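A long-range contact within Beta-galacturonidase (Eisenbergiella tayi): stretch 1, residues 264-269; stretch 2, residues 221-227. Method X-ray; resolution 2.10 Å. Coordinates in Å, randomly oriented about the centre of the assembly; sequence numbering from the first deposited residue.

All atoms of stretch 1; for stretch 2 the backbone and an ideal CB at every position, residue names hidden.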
ATOM      1  N   LEU A 264      26.616 -33.964  12.936  1.00 27.71           N
ATOM      2  CA  LEU A 264      25.980 -34.903  13.848  1.00 26.20           C
ATOM      3  C   LEU A 264      25.616 -34.193  15.144  1.00 26.22           C
ATOM      4  O   LEU A 264      26.483 -33.614  15.804  1.00 26.31           O
ATOM      5  CB  LEU A 264      26.892 -36.091  14.137  1.00 26.31           C
ATOM      6  CG  LEU A 264      27.378 -36.998  13.011  1.00 27.29           C
ATOM      7  CD1 LEU A 264      28.332 -38.027  13.601  1.00 31.43           C
ATOM      8  CD2 LEU A 264      26.208 -37.676  12.316  1.00 25.72           C
ATOM      9  N   LEU A 265      24.345 -34.260  15.517  1.00 27.16           N
ATOM     10  CA  LEU A 265      23.882 -33.783  16.815  1.00 27.98           C
ATOM     11  C   LEU A 265      23.455 -34.989  17.642  1.00 25.67           C
ATOM     12  O   LEU A 265      22.510 -35.688  17.269  1.00 28.14           O
ATOM     13  CB  LEU A 265      22.727 -32.802  16.644  1.00 24.33           C
ATOM     14  CG  LEU A 265      21.982 -32.399  17.897  1.00 25.50           C
ATOM     15  CD1 LEU A 265      22.851 -31.516  18.769  1.00 25.33           C
ATOM     16  CD2 LEU A 265      20.721 -31.694  17.488  1.00 24.24           C
ATOM     17  N   ASN A 266      24.146 -35.241  18.756  1.00 28.10           N
ATOM     18  CA  ASN A 266      23.868 -36.430  19.574  1.00 29.52           C
ATOM     19  C   ASN A 266      23.869 -37.698  18.728  1.00 27.26           C
ATOM     20  O   ASN A 266      23.076 -38.615  18.956  1.00 30.02           O
ATOM     21  CB  ASN A 266      22.537 -36.308  20.317  1.00 27.20           C
ATOM     22  CG  ASN A 266      22.530 -35.156  21.281  1.00 31.32           C
ATOM     23  OD1 ASN A 266      23.587 -34.699  21.699  1.00 28.50           O
ATOM     24  ND2 ASN A 266      21.344 -34.663  21.622  1.00 33.04           N
ATOM     25  N   GLY A 267      24.734 -37.737  17.719  1.00 29.24           N
ATOM     26  CA  GLY A 267      24.890 -38.909  16.893  1.00 27.03           C
ATOM     27  C   GLY A 267      23.984 -38.990  15.689  1.00 28.76           C
ATOM     28  O   GLY A 267      24.109 -39.945  14.911  1.00 31.48           O
ATOM     29  N   ARG A 268      23.078 -38.033  15.498  1.00 26.34           N
ATOM     30  CA  ARG A 268      22.109 -38.083  14.405  1.00 30.52           C
ATOM     31  C   ARG A 268      22.475 -37.072  13.324  1.00 24.71           C
ATOM     32  O   ARG A 268      22.963 -35.981  13.630  1.00 28.75           O
ATOM     33  CB  ARG A 268      20.690 -37.806  14.921  1.00 29.18           C
ATOM     34  CG  ARG A 268      20.349 -38.624  16.150  1.00 33.86           C
ATOM     35  CD  ARG A 268      18.889 -38.477  16.539  1.00 35.31           C
ATOM     36  NE  ARG A 268      18.014 -38.960  15.475  1.00 39.70           N
ATOM     37  CZ  ARG A 268      16.689 -38.872  15.507  1.00 43.14           C
ATOM     38  NH1 ARG A 268      16.083 -38.318  16.555  1.00 42.05           N
ATOM     39  NH2 ARG A 268      15.972 -39.329  14.486  1.00 42.01           N
ATOM     40  N   LYS A 269      22.247 -37.442  12.063  1.00 23.65           N
ATOM     41  CA  LYS A 269      22.616 -36.600  10.926  1.00 31.09           C
ATOM     42  C   LYS A 269      21.627 -35.447  10.825  1.00 26.30           C
ATOM     43  O   LYS A 269      20.472 -35.646  10.445  1.00 23.83           O
ATOM     44  CB  LYS A 269      22.645 -37.399   9.623  1.00 26.83           C
ATOM     45  CG  LYS A 269      23.696 -38.492   9.624  1.00 39.56           C
ATOM     46  CD  LYS A 269      23.585 -39.415   8.410  1.00 46.76           C
ATOM     47  CE  LYS A 269      24.688 -40.484   8.428  1.00 48.72           C
ATOM     48  NZ  LYS A 269      24.989 -41.016   7.054  1.00 55.48           N
ATOM     49  N   UNK A 221      19.908 -35.719  31.166  1.00 34.67           N
ATOM     50  CA  UNK A 221      19.138 -35.959  29.948  1.00 38.34           C
ATOM     51  C   UNK A 221      19.632 -35.080  28.805  1.00 34.15           C
ATOM     52  O   UNK A 221      20.176 -33.994  29.021  1.00 30.96           O
ATOM     53  CB  UNK A 221      17.650 -35.707  30.199  1.00 38.34           C
ATOM     54  N   UNK A 222      19.403 -35.557  27.584  1.00 30.22           N
ATOM     55  CA  UNK A 222      19.835 -34.866  26.377  1.00 32.89           C
ATOM     56  C   UNK A 222      19.121 -33.533  26.186  1.00 29.03           C
ATOM     57  O   UNK A 222      17.934 -33.384  26.491  1.00 26.86           O
ATOM     58  CB  UNK A 222      19.603 -35.757  25.155  1.00 32.89           C
ATOM     59  N   UNK A 223      19.865 -32.564  25.667  1.00 30.66           N
ATOM     60  CA  UNK A 223      19.282 -31.418  24.989  1.00 25.81           C
ATOM     61  C   UNK A 223      19.231 -31.746  23.503  1.00 26.56           C
ATOM     62  O   UNK A 223      20.202 -32.268  22.942  1.00 28.21           O
ATOM     63  CB  UNK A 223      20.079 -30.139  25.255  1.00 25.81           C
ATOM     64  N   UNK A 224      18.099 -31.455  22.876  1.00 22.88           N
ATOM     65  CA  UNK A 224      17.950 -31.623  21.438  1.00 27.99           C
ATOM     66  C   UNK A 224      16.760 -30.798  20.990  1.00 26.89           C
ATOM     67  O   UNK A 224      15.944 -30.382  21.824  1.00 28.52           O
ATOM     68  CB  UNK A 224      17.777 -33.095  21.059  1.00 27.99           C
ATOM     69  N   UNK A 225      16.640 -30.531  19.682  1.00 26.94           N
ATOM     70  CA  UNK A 225      15.446 -29.827  19.179  1.00 28.19           C
ATOM     71  C   UNK A 225      14.137 -30.410  19.669  1.00 28.44           C
ATOM     72  O   UNK A 225      13.227 -29.646  19.997  1.00 29.93           O
ATOM     73  CB  UNK A 225      15.445 -29.837  17.649  1.00 28.19           C
ATOM     74  N   UNK A 226      14.020 -31.741  19.749  1.00 28.94           N
ATOM     75  CA  UNK A 226      12.779 -32.375  20.194  1.00 30.93           C
ATOM     76  C   UNK A 226      12.591 -32.323  21.701  1.00 31.64           C
ATOM     77  O   UNK A 226      11.457 -32.462  22.173  1.00 29.99           O
ATOM     78  CB  UNK A 226      12.745 -33.833  19.730  1.00 30.93           C
ATOM     79  N   UNK A 227      13.671 -32.153  22.457  1.00 28.38           N
ATOM     80  CA  UNK A 227      13.614 -32.192  23.918  1.00 28.73           C
ATOM     81  C   UNK A 227      14.680 -31.263  24.490  1.00 24.13           C
ATOM     82  O   UNK A 227      15.769 -31.694  24.886  1.00 24.95           O
ATOM     83  CB  UNK A 227      13.806 -33.619  24.436  1.00 28.73           C
TER

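Stretch 1 is a two-stranded hairpin whose type I' turn, L265 to R268, is closed by L265 N to R268 O (2.9 Å) and R268 N to L265 O (3.0 Å). Toward stretch 2 it offers the amide of N266, the methyls of L265 and the guanidinium of R268.

Position 221 has extended backbone angles (-100/154) and nothing of stretch 1 within 5.5 Å of its ideal CB, so the contact sets no preference. The deposited residue is E221, whose closest approach is CB to N266 ND2 at 9.4 Å.

At 222, CA-to-CB points toward stretch 1, and the ideal CB lies 4.1 Å from N266 ND2. A small or medium side chain would suit, polar or not. It is C222; its CB packs 4.1 Å from N266 ND2, while SG, at chi1 -67° (m), is hydrogen-bonded elsewhere in the structure.

Position 223 has a carbonyl O that receives a hydrogen bond from N266 ND2 (3.0 Å, N-H...O angle 148°), which any residue's carbonyl could accept. CA-to-CB points sideways and the ideal CB has no neighbour in stretch 1 within 5.5 Å, so stretch 1 does not limit the size of the side chain. The residue is W223; with chi1 at -175° (t), the end of its side chain comes nearer, though CZ3 is still 4.9 Å from L265 CD1.

At 224, CA-to-CB again runs sideways, with the ideal CB 3.9 Å from N266 ND2 and 4.8 Å from L265 CD2. A type I turn begins here, closed by 227 N to 224 O (3.0 Å). Serine, threonine, aspartate or asparagine would suit, since each can accept from the turn's amides. S224 does so: at chi1 78° (p), its OG takes weak hydrogen bonds from the N atoms of 226 and 227.

Position 225 has phi/psi of -49/-40 in the second place of the turn, which favours proline but admits other residues. CA-to-CB points sideways and the ideal CB has no stretch 1 atom within 5.5 Å, but L265 CD2 lies just beyond that. The residue is P225, and its CD packs against L265 CD2 at 3.4 Å.

At 226, CA-to-CB points toward stretch 1 but no atom of stretch 1 lies within 5.5 Å of the ideal CB. A long side chain could bridge the gap, and the R268 guanidinium favours an acid. E226 brings OE1 to 4.1 Å from R268 NH1, opposite charges beyond salt-bridge range.

Position 227 is out of reach, so many residues would do. S227 ends the turn, and its O accepts from S224 N (3.1 Å).

Stretch 2, residues 221-227: ECWSPES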
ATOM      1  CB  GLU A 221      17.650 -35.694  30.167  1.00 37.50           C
ATOM      2  CG  GLU A 221      16.968 -36.746  31.026  1.00 50.80           C
ATOM      3  CD  GLU A 221      15.825 -36.167  31.832  1.00 54.47           C
ATOM      4  OE1 GLU A 221      15.003 -35.426  31.248  1.00 58.10           O
ATOM      5  OE2 GLU A 221      15.766 -36.435  33.051  1.00 60.76           O
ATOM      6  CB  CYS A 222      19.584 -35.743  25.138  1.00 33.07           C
ATOM      7  SG  CYS A 222      20.621 -37.233  25.098  1.00 63.31           S
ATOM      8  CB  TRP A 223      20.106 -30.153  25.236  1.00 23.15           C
ATOM      9  CG  TRP A 223      19.498 -28.879  24.658  1.00 23.12           C
ATOM     10  CD1 TRP A 223      18.749 -27.949  25.333  1.00 22.59           C
ATOM     11  CD2 TRP A 223      19.603 -28.402  23.310  1.00 23.76           C
ATOM     12  NE1 TRP A 223      18.377 -26.932  24.487  1.00 26.08           N
ATOM     13  CE2 TRP A 223      18.886 -27.182  23.238  1.00 26.99           C
ATOM     14  CE3 TRP A 223      20.229 -28.883  22.153  1.00 24.81           C
ATOM     15  CZ2 TRP A 223      18.776 -26.442  22.057  1.00 19.40           C
ATOM     16  CZ3 TRP A 223      20.126 -28.139  20.978  1.00 20.86           C
ATOM     17  CH2 TRP A 223      19.402 -26.931  20.947  1.00 24.45           C
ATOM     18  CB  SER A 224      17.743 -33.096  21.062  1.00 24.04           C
ATOM     19  OG  SER A 224      16.402 -33.454  21.330  1.00 26.71           O
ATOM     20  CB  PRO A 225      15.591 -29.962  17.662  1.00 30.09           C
ATOM     21  CG  PRO A 225      17.080 -29.963  17.445  1.00 27.91           C
ATOM     22  CD  PRO A 225      17.711 -30.592  18.675  1.00 25.99           C
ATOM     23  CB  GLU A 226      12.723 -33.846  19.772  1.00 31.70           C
ATOM     24  CG  GLU A 226      13.282 -34.128  18.397  1.00 35.43           C
ATOM     25  CD  GLU A 226      14.769 -34.391  18.457  1.00 38.34           C
ATOM     26  OE1 GLU A 226      15.214 -35.287  19.220  1.00 44.15           O
ATOM     27  OE2 GLU A 226      15.496 -33.697  17.744  1.00 38.29           O
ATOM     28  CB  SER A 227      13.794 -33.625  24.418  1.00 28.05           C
ATOM     29  OG  SER A 227      13.685 -33.672  25.820  1.00 32.49           O
TER
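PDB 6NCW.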